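Local coordinates for extracellular ligand-binding receptor (Rhodopseudomonas palustris, PDB 3UKJ), which probably binds p-coumaric acid and related lignin-derived aromatic acids for uptake, and here holds 3-(4-hydroxyphenyl)pyruvic acid in its pocket, at residues 96-101 / 112-117; 181-186 / 208-213; 6-11 / 41-46. All coordinates share one frame; numbering follows the deposited sequence. Where two conformers were deposited one is given.

Contact 1: 96-101 / 112-117. With ENO (3-(4-hydroxy-phenyl)pyruvic acid), chain B.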
loop_
_atom_site.group_PDB
_atom_site.type_symbol
_atom_site.label_atom_id
_atom_site.label_comp_id
_atom_site.label_asym_id
_atom_site.label_seq_id
_atom_site.Cartn_x
_atom_site.Cartn_y
_atom_site.Cartn_z
ATOM N N HIS A 96 9.687 4.045 -11.861
ATOM C CA HIS A 96 9.271 4.350 -10.501
ATOM C C HIS A 96 8.429 3.201 -9.926
ATOM O O HIS A 96 7.477 2.733 -10.579
ATOM C CB HIS A 96 8.462 5.662 -10.530
ATOM C CG HIS A 96 7.688 5.919 -9.285
ATOM N ND1 HIS A 96 6.395 6.390 -9.292
ATOM C CD2 HIS A 96 8.006 5.696 -7.986
ATOM C CE1 HIS A 96 5.956 6.484 -8.045
ATOM N NE2 HIS A 96 6.918 6.071 -7.230
ATOM N N ILE A 97 8.835 2.679 -8.769
ATOM C CA ILE A 97 8.037 1.652 -8.070
ATOM C C ILE A 97 7.378 2.343 -6.894
ATOM O O ILE A 97 8.074 2.863 -5.972
ATOM C CB ILE A 97 8.921 0.457 -7.590
ATOM C CG1 ILE A 97 9.529 -0.240 -8.811
ATOM C CG2 ILE A 97 8.067 -0.525 -6.817
ATOM C CD1 ILE A 97 10.598 -1.293 -8.530
ATOM N N ALA A 98 6.061 2.528 -7.021
ATOM C CA ALA A 98 5.272 3.197 -6.006
ATOM C C ALA A 98 5.018 2.283 -4.789
ATOM O O ALA A 98 4.642 1.124 -4.952
ATOM C CB ALA A 98 3.938 3.665 -6.603
ATOM N N LEU A 99 5.134 2.842 -3.574
ATOM C CA LEU A 99 4.872 2.051 -2.374
ATOM C C LEU A 99 3.524 2.379 -1.710
ATOM O O LEU A 99 3.202 1.848 -0.617
ATOM C CB LEU A 99 6.044 2.143 -1.382
ATOM C CG LEU A 99 7.450 1.787 -1.912
ATOM C CD1 LEU A 99 8.458 1.943 -0.786
ATOM C CD2 LEU A 99 7.417 0.335 -2.506
ATOM N N ALA A 100 2.748 3.263 -2.343
ATOM C CA ALA A 100 1.367 3.600 -1.903
ATOM C C ALA A 100 0.465 3.565 -3.144
ATOM O O ALA A 100 0.939 3.845 -4.258
ATOM C CB ALA A 100 1.328 5.035 -1.254
ATOM N N PRO A 101 -0.828 3.238 -2.966
ATOM C CA PRO A 101 -1.706 3.260 -4.125
ATOM C C PRO A 101 -1.866 4.706 -4.625
ATOM O O PRO A 101 -1.556 5.689 -3.906
ATOM C CB PRO A 101 -3.059 2.766 -3.580
ATOM C CG PRO A 101 -2.909 2.589 -2.132
ATOM C CD PRO A 101 -1.487 2.747 -1.743
ATOM N N SER A 112 5.499 4.459 -14.015
ATOM C CA SER A 112 5.225 3.981 -12.639
ATOM C C SER A 112 4.553 2.614 -12.642
ATOM O O SER A 112 3.722 2.333 -13.516
ATOM C CB SER A 112 4.271 4.944 -11.928
ATOM O OG SER A 112 4.865 6.211 -11.718
ATOM N N VAL A 113 5.014 1.749 -11.732
ATOM C CA VAL A 113 4.263 0.539 -11.319
ATOM C C VAL A 113 4.062 0.618 -9.828
ATOM O O VAL A 113 4.654 1.484 -9.130
ATOM C CB VAL A 113 4.995 -0.796 -11.662
ATOM C CG1 VAL A 113 5.108 -1.010 -13.183
ATOM C CG2 VAL A 113 6.389 -0.863 -10.991
ATOM N N VAL A 114 3.072 -0.143 -9.368
ATOM C CA VAL A 114 2.556 0.026 -8.008
ATOM C C VAL A 114 2.595 -1.288 -7.211
ATOM O O VAL A 114 2.111 -2.333 -7.673
ATOM C CB VAL A 114 1.121 0.638 -8.029
ATOM C CG1 VAL A 114 0.632 0.992 -6.628
ATOM C CG2 VAL A 114 1.069 1.856 -8.934
HETATM N N MSE A 115 3.222 -1.228 -6.041
HETATM C CA MSE A 115 3.313 -2.424 -5.173
HETATM C C MSE A 115 2.010 -2.690 -4.395
HETATM O O MSE A 115 1.493 -3.803 -4.436
HETATM C CB MSE A 115 4.539 -2.358 -4.208
HETATM C CG MSE A 115 5.975 -2.393 -4.868
HETATM SE SE MSE A 115 6.188 -4.051 -5.887
HETATM C CE MSE A 115 5.648 -3.449 -7.547
ATOM N N PRO A 116 1.442 -1.669 -3.729
ATOM C CA PRO A 116 0.199 -2.009 -3.004
ATOM C C PRO A 116 -0.926 -2.431 -3.916
ATOM O O PRO A 116 -1.024 -1.962 -5.053
ATOM C CB PRO A 116 -0.194 -0.706 -2.316
ATOM C CG PRO A 116 0.887 0.184 -2.473
ATOM C CD PRO A 116 1.966 -0.353 -3.317
ATOM N N GLN A 117 -1.880 -3.152 -3.324
ATOM C CA GLN A 117 -3.019 -3.665 -4.088
ATOM C C GLN A 117 -3.911 -2.485 -4.512
ATOM O O GLN A 117 -3.982 -1.476 -3.779
ATOM C CB GLN A 117 -3.842 -4.589 -3.203
ATOM C CG GLN A 117 -3.130 -5.930 -2.880
ATOM C CD GLN A 117 -2.125 -5.853 -1.738
ATOM O OE1 GLN A 117 -2.002 -4.833 -1.041
ATOM N NE2 GLN A 117 -1.342 -6.948 -1.574
HETATM O O4 ENO B . -1.759 5.334 0.397
HETATM C C9 ENO B . -0.282 2.465 1.777
HETATM C C8 ENO B . -0.058 1.154 1.319
HETATM C C7 ENO B . -1.170 0.330 1.146
HETATM C C6 ENO B . -2.476 0.763 1.411
HETATM C C5 ENO B . -2.703 2.082 1.765
HETATM C C4 ENO B . -1.605 2.913 2.008
HETATM O O3 ENO B . -0.979 -0.968 0.793
HETATM C C3 ENO B . -1.876 4.287 2.586
HETATM C C2 ENO B . -2.074 5.420 1.596
HETATM C C1 ENO B . -2.400 6.750 2.143
HETATM O O2 ENO B . -2.433 7.672 1.342
HETATM O O1 ENO B . -2.673 6.934 3.357
#

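Contact 2: 181-186 / 208-213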
loop_
_atom_site.group_PDB
_atom_site.type_symbol
_atom_site.label_atom_id
_atom_site.label_comp_id
_atom_site.label_asym_id
_atom_site.label_seq_id
_atom_site.Cartn_x
_atom_site.Cartn_y
_atom_site.Cartn_z
ATOM N N GLY A 181 -17.107 15.907 14.646
ATOM C CA GLY A 181 -18.218 16.414 13.809
ATOM C C GLY A 181 -18.635 15.400 12.751
ATOM O O GLY A 181 -19.825 15.269 12.423
ATOM N N GLN A 182 -17.655 14.697 12.196
ATOM C CA GLN A 182 -17.924 13.667 11.190
ATOM C C GLN A 182 -18.627 12.474 11.827
ATOM O O GLN A 182 -19.594 11.931 11.272
ATOM C CB GLN A 182 -16.615 13.219 10.555
ATOM C CG GLN A 182 -15.875 14.318 9.791
ATOM C CD GLN A 182 -14.862 15.121 10.633
ATOM O OE1 GLN A 182 -14.975 15.245 11.848
ATOM N NE2 GLN A 182 -13.891 15.707 9.959
ATOM N N VAL A 183 -18.153 12.067 13.004
ATOM C CA VAL A 183 -18.786 10.949 13.718
ATOM C C VAL A 183 -20.242 11.234 14.145
ATOM O O VAL A 183 -21.129 10.343 14.038
ATOM C CB VAL A 183 -17.947 10.476 14.929
ATOM C CG1 VAL A 183 -18.765 9.568 15.805
ATOM C CG2 VAL A 183 -16.682 9.768 14.456
ATOM N N LEU A 184 -20.497 12.466 14.580
ATOM C CA LEU A 184 -21.870 12.883 14.933
ATOM C C LEU A 184 -22.808 12.611 13.739
ATOM O O LEU A 184 -23.855 11.996 13.892
ATOM C CB LEU A 184 -21.893 14.369 15.295
ATOM C CG LEU A 184 -23.161 15.040 15.856
ATOM C CD1 LEU A 184 -22.766 16.397 16.447
ATOM C CD2 LEU A 184 -24.234 15.249 14.773
ATOM N N LYS A 185 -22.389 13.009 12.549
ATOM C CA LYS A 185 -23.215 12.814 11.366
ATOM C C LYS A 185 -23.368 11.345 10.981
ATOM O O LYS A 185 -24.442 10.916 10.558
ATOM C CB LYS A 185 -22.675 13.617 10.181
ATOM C CG LYS A 185 -22.985 15.126 10.275
ATOM C CD LYS A 185 -22.204 15.894 9.229
ATOM C CE LYS A 185 -22.423 17.411 9.319
ATOM N NZ LYS A 185 -21.434 18.160 8.450
ATOM N N LEU A 186 -22.281 10.579 11.074
ATOM C CA LEU A 186 -22.356 9.152 10.747
ATOM C C LEU A 186 -23.261 8.413 11.734
ATOM O O LEU A 186 -24.043 7.528 11.354
ATOM C CB LEU A 186 -20.954 8.544 10.742
ATOM C CG LEU A 186 -20.117 8.902 9.520
ATOM C CD1 LEU A 186 -18.672 8.658 9.826
ATOM C CD2 LEU A 186 -20.565 7.988 8.374
ATOM N N THR A 208 -12.022 4.177 17.144
ATOM C CA THR A 208 -12.281 4.422 18.547
ATOM C C THR A 208 -13.436 5.406 18.722
ATOM O O THR A 208 -14.342 5.193 19.559
ATOM C CB THR A 208 -11.008 4.933 19.264
ATOM O OG1 THR A 208 -10.499 6.080 18.586
ATOM C CG2 THR A 208 -9.922 3.886 19.224
ATOM N N ALA A 209 -13.470 6.438 17.881
ATOM C CA ALA A 209 -14.476 7.485 18.040
ATOM C C ALA A 209 -15.899 6.961 17.768
ATOM O O ALA A 209 -16.810 7.191 18.571
ATOM C CB ALA A 209 -14.125 8.706 17.168
ATOM N N LEU A 210 -16.044 6.108 16.752
ATOM C CA LEU A 210 -17.319 5.457 16.478
ATOM C C LEU A 210 -17.798 4.554 17.620
ATOM O O LEU A 210 -18.955 4.648 18.036
ATOM C CB LEU A 210 -17.294 4.682 15.149
ATOM C CG LEU A 210 -17.330 5.555 13.896
ATOM C CD1 LEU A 210 -16.874 4.754 12.689
ATOM C CD2 LEU A 210 -18.727 6.172 13.673
ATOM N N ARG A 211 -16.907 3.734 18.184
ATOM C CA ARG A 211 -17.348 2.817 19.241
ATOM C C ARG A 211 -17.666 3.561 20.515
ATOM O O ARG A 211 -18.687 3.281 21.160
ATOM C CB ARG A 211 -16.344 1.687 19.493
ATOM C CG ARG A 211 -16.218 0.687 18.336
ATOM C CD ARG A 211 -17.551 0.077 17.937
ATOM N NE ARG A 211 -17.358 -1.048 17.025
ATOM C CZ ARG A 211 -18.220 -1.404 16.073
ATOM N NH1 ARG A 211 -19.369 -0.719 15.876
ATOM N NH2 ARG A 211 -17.920 -2.427 15.281
ATOM N N GLU A 212 -16.854 4.576 20.807
ATOM C CA GLU A 212 -17.082 5.409 21.984
ATOM C C GLU A 212 -18.418 6.149 21.958
ATOM O O GLU A 212 -19.062 6.294 22.999
ATOM C CB GLU A 212 -15.941 6.404 22.176
ATOM C CG GLU A 212 -14.680 5.766 22.701
ATOM C CD GLU A 212 -13.528 6.744 22.820
ATOM O OE1 GLU A 212 -13.785 7.969 22.865
ATOM O OE2 GLU A 212 -12.365 6.278 22.862
ATOM N N ARG A 213 -18.923 6.427 20.758
ATOM C CA ARG A 213 -20.169 7.176 20.608
ATOM C C ARG A 213 -21.374 6.248 20.428
ATOM O O ARG A 213 -22.486 6.695 20.086
ATOM C CB ARG A 213 -20.043 8.194 19.464
ATOM C CG ARG A 213 -20.597 9.584 19.792
ATOM C CD ARG A 213 -19.652 10.410 20.706
ATOM N NE ARG A 213 -19.388 9.808 22.031
ATOM C CZ ARG A 213 -18.212 9.840 22.660
ATOM N NH1 ARG A 213 -17.144 10.351 22.061
ATOM N NH2 ARG A 213 -18.072 9.261 23.855
#

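Contact 3: 6-11 / 41-46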
loop_
_atom_site.group_PDB
_atom_site.type_symbol
_atom_site.label_atom_id
_atom_site.label_comp_id
_atom_site.label_asym_id
_atom_site.label_seq_id
_atom_site.Cartn_x
_atom_site.Cartn_y
_atom_site.Cartn_z
ATOM N N ASN A 6 30.144 0.660 -11.734
ATOM C CA ASN A 6 29.212 -0.301 -12.405
ATOM C C ASN A 6 27.975 -0.617 -11.549
ATOM O O ASN A 6 27.184 -1.517 -11.848
ATOM C CB ASN A 6 29.960 -1.570 -12.777
ATOM C CG ASN A 6 30.166 -2.494 -11.597
ATOM O OD1 ASN A 6 30.372 -2.055 -10.465
ATOM N ND2 ASN A 6 30.015 -3.787 -11.846
ATOM N N GLU A 7 27.842 0.128 -10.463
ATOM C CA GLU A 7 26.662 0.105 -9.603
ATOM C C GLU A 7 25.339 0.497 -10.295
ATOM O O GLU A 7 25.314 1.222 -11.305
ATOM C CB GLU A 7 26.894 0.945 -8.335
ATOM C CG GLU A 7 26.697 2.424 -8.542
ATOM C CD GLU A 7 27.486 3.305 -7.569
ATOM O OE1 GLU A 7 27.957 2.824 -6.512
ATOM O OE2 GLU A 7 27.771 4.447 -7.969
ATOM N N ILE A 8 24.257 -0.061 -9.762
ATOM C CA ILE A 8 22.891 0.293 -10.158
ATOM C C ILE A 8 22.331 1.125 -9.030
ATOM O O ILE A 8 22.505 0.781 -7.851
ATOM C CB ILE A 8 22.030 -0.952 -10.403
ATOM C CG1 ILE A 8 22.528 -1.686 -11.646
ATOM C CG2 ILE A 8 20.531 -0.575 -10.562
ATOM C CD1 ILE A 8 21.994 -3.125 -11.794
ATOM N N THR A 9 21.805 2.302 -9.377
ATOM C CA THR A 9 21.455 3.303 -8.373
ATOM C C THR A 9 19.930 3.377 -8.176
ATOM O O THR A 9 19.170 3.593 -9.129
ATOM C CB THR A 9 22.025 4.697 -8.757
ATOM O OG1 THR A 9 23.448 4.582 -8.994
ATOM C CG2 THR A 9 21.759 5.716 -7.670
ATOM N N VAL A 10 19.490 3.206 -6.932
ATOM C CA VAL A 10 18.050 3.189 -6.595
ATOM C C VAL A 10 17.815 4.271 -5.572
ATOM O O VAL A 10 18.340 4.192 -4.470
ATOM C CB VAL A 10 17.570 1.809 -6.048
ATOM C CG1 VAL A 10 16.034 1.840 -5.771
ATOM C CG2 VAL A 10 17.860 0.686 -7.080
ATOM N N GLY A 11 17.006 5.260 -5.938
ATOM C CA GLY A 11 16.649 6.338 -5.025
ATOM C C GLY A 11 15.311 6.026 -4.405
ATOM O O GLY A 11 14.342 5.732 -5.111
ATOM N N HIS A 41 25.853 -6.990 -10.266
ATOM C CA HIS A 41 26.184 -5.587 -10.015
ATOM C C HIS A 41 25.851 -5.180 -8.587
ATOM O O HIS A 41 24.781 -5.527 -8.092
ATOM C CB HIS A 41 25.375 -4.704 -10.964
ATOM C CG HIS A 41 25.877 -4.731 -12.374
ATOM N ND1 HIS A 41 25.639 -5.782 -13.241
ATOM C CD2 HIS A 41 26.617 -3.832 -13.068
ATOM C CE1 HIS A 41 26.322 -5.581 -14.356
ATOM N NE2 HIS A 41 26.833 -4.366 -14.315
ATOM N N PRO A 42 26.660 -4.291 -7.976
ATOM C CA PRO A 42 26.245 -3.777 -6.672
ATOM C C PRO A 42 25.091 -2.788 -6.791
ATOM O O PRO A 42 24.954 -2.117 -7.839
ATOM C CB PRO A 42 27.470 -3.024 -6.171
ATOM C CG PRO A 42 28.583 -3.388 -7.045
ATOM C CD PRO A 42 28.009 -3.840 -8.363
ATOM N N ILE A 43 24.206 -2.798 -5.794
ATOM C CA ILE A 43 23.164 -1.793 -5.704
ATOM C C ILE A 43 23.569 -0.673 -4.749
ATOM O O ILE A 43 24.047 -0.915 -3.635
ATOM C CB ILE A 43 21.830 -2.398 -5.200
ATOM C CG1 ILE A 43 21.386 -3.593 -6.090
ATOM C CG2 ILE A 43 20.726 -1.327 -5.101
ATOM C CD1 ILE A 43 21.201 -3.260 -7.530
ATOM N N LYS A 44 23.482 0.563 -5.230
ATOM C CA LYS A 44 23.688 1.730 -4.370
ATOM C C LYS A 44 22.321 2.339 -4.084
ATOM O O LYS A 44 21.616 2.735 -5.014
ATOM C CB LYS A 44 24.564 2.754 -5.092
ATOM C CG LYS A 44 24.960 3.971 -4.250
ATOM C CD LYS A 44 25.773 3.582 -3.040
ATOM C CE LYS A 44 26.023 4.795 -2.139
ATOM N NZ LYS A 44 26.300 6.029 -2.948
HETATM N N MSE A 45 21.897 2.272 -2.824
HETATM C CA MSE A 45 20.596 2.807 -2.407
HETATM C C MSE A 45 20.816 4.175 -1.787
HETATM O O MSE A 45 21.810 4.405 -1.075
HETATM C CB MSE A 45 19.928 1.887 -1.374
HETATM C CG MSE A 45 19.345 0.540 -1.909
HETATM SE SE MSE A 45 18.343 -0.345 -0.456
HETATM C CE MSE A 45 19.399 0.080 1.112
ATOM N N ILE A 46 19.937 5.111 -2.127
ATOM C CA ILE A 46 19.912 6.414 -1.474
ATOM C C ILE A 46 18.512 6.570 -0.918
ATOM O O ILE A 46 17.528 6.403 -1.661
ATOM C CB ILE A 46 20.201 7.534 -2.454
ATOM C CG1 ILE A 46 21.523 7.231 -3.166
ATOM C CG2 ILE A 46 20.222 8.884 -1.707
ATOM C CD1 ILE A 46 21.699 7.966 -4.438
#

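Contact 1: 96-101 / 112-117
His96, Ala98, Val113 and Met115 join strands 96-98 and 112-114 by three backbone hydrogen bonds. Val113 N donates to His96 O (2.9 Å), Ala98 N to Val113 O (2.7 Å) and Met115 N to Ala98 O (3.0 Å), all close to linear; in the middle bond the donor lies in the carbonyl plane. The strand axes diverge by 28°, so this is a parallel pair, the two strands of a beta-alpha-beta unit whose connection includes helix 106-109. On its other side strand 96-98 is paired with strand 72-75, Ile97 making backbone bonds to Ile73 and Gly75.

A polar side-chain bond runs beside the backbone set. The imidazole of His96 turns its ND1 edge to Ser112 OG at 2.9 Å, the hydroxyl lying near the ring plane; chi1 of 165°, with CG opposite the backbone N, carries the ring there. NE2 bonds to the Gly75 carbonyl and Ser112 OG also to Ser86 OG, so partners on two edges fix the ring's rotation.

On the face bearing Ile97 and Val113 the contacts are apolar. Ile97 CG1 lies alongside Val113 CG2, while Ile97 CG2 presses on Met115 CG at 3.4 Å, tighter than usual for two carbons; the selenomethionine chain, bent at chi2 and chi3, also brings CE near that methyl. Ala290 and Leu294 of helix 282-304 cover Ile97.

Past the strand ends two prolines meet nearly at right angles, Pro101 CD against Pro116 CG at 3.6 Å, and both touch the ligand: Pro116 CB is 3.2 Å from the ligand's O3, Pro101 CD 3.4 Å from its O4. Ser199, Arg174, Thr79, His286 and Gln282, all outside these segments, hydrogen-bond the ligand. The chemistry therefore implies a division of labour: polar bonds fix the strand register, while the prolines give the pocket a rigid, largely apolar wall.

Contact 2: 181-186 / 208-213
Val183 carries this helix-helix contact, its two methyls meeting different residues of the partner helix in a Rossmann-like lobe of the periplasmic binding protein fold. CG2 rests on Ala209 CB at 3.9 Å. CG1 takes the other side, 4.0 Å from Leu210 CD2 and 4.1 Å from Arg213 CB. This division follows from chi1 of 167°, which sets CG1 opposite the backbone N and leaves CG2 beside it. One turn on, Leu186 CB approaches the same Leu210 methyl, more loosely. Across the two segments the contacts are all between carbons, and 200 Å² is buried in all.

The axes of helix segments 181-186 and 208-212 pass 10.0 Å apart and cross at -49°, an oblique packing that concentrates contact around Val183, whose CA faces that of Leu210 at 6.3 Å. Strand 193-197 links the two helices in sequence and lies beneath both: Leu186 and Leu210 each touch Ile194. Leu210 also reaches Ile219 of strand 218-221, and Leu186 touches Ala168 of strand 165-172, so the pair sits on the sheet through its leucines. Just past the helix end, Arg213 contributes CB alone, its chain bending at chi2 and chi3 to carry the guanidinium away.

Contact 3: 6-11 / 41-46
Ile43 folds its CD1 back over Ile8 through chi1 of -55° and chi2 of -58°; the methyl then sits 3.8 Å from Ile8 CB and also close to Ile8 CG2. The same chi1 sets Ile43 CG2 beside the carbonyl carbon, and from there it meets Val10 CG2 at 4.0 Å. One isoleucine thus bridges two residues of the neighbouring strand.

The motif is the opening beta-alpha-beta crossover of the periplasmic binding protein fold, strand 8-14 leading through helix 21-30 and the short strand 37-38 to strand 41-49. The axes of strands 8-11 and 41-46 run parallel within 24°. Four backbone hydrogen bonds give the evidence for register: Ile8 N to Pro42 O (2.9 Å), Lys44 N to Ile8 O (2.8 Å), Val10 N to Lys44 O (2.9 Å) and Ile46 N to Val10 O (3.0 Å). Ile8, Lys44 and Val10 each use both N and O, the pattern of a parallel pair. Thr9, turned the other way, bonds through its N to Asp71, and Ile43 pairs with Lys36 on its own outer side.

At the N-terminal end of the pair, Ile8 CD1 lies 3.8 Å from His41 CB, the two side chains crossing at about a right angle. The His41 side chain also touches Leu302 of helix 282-304, and its ND1 makes a weak hydrogen bond to the Gly39 carbonyl. A glycine in place of this histidine would probably leave Ile8 CD1 and Leu302 without this neighbour and open a gap beneath helix 282-304. Ile8 itself also touches Ile298 of that helix, and Met45 reaches its Phe291, so the face bearing Ile8, Val10 and Ile43 is the one turned to the helix.

On the other face, Thr9 places its CG2 methyl 3.9 Å from Ile46 CD1.

Overall arrangement
Contacts 1 and 3 belong to one sheet, in which strands 8-14 and 96-98 flank strand 72-75; their centres are 20 Å apart and their nearest atoms about 7 Å. Helix 282-304 packs on both, and its His286 hydrogen-bonds the ligand that contact 1 touches. Contact 3 lies away from the pocket, with the His41 side chain about 13 Å from the praseodymium ion bound by Thr304 and Glu311. Contact 2 belongs to the second sheet's lobe, its centre 32 Å from that of contact 1 and 48 Å from that of contact 3, across the chain's centre from the latter. Ser199, just before helix 200-212 of contact 2, hydrogen-bonds the ligand.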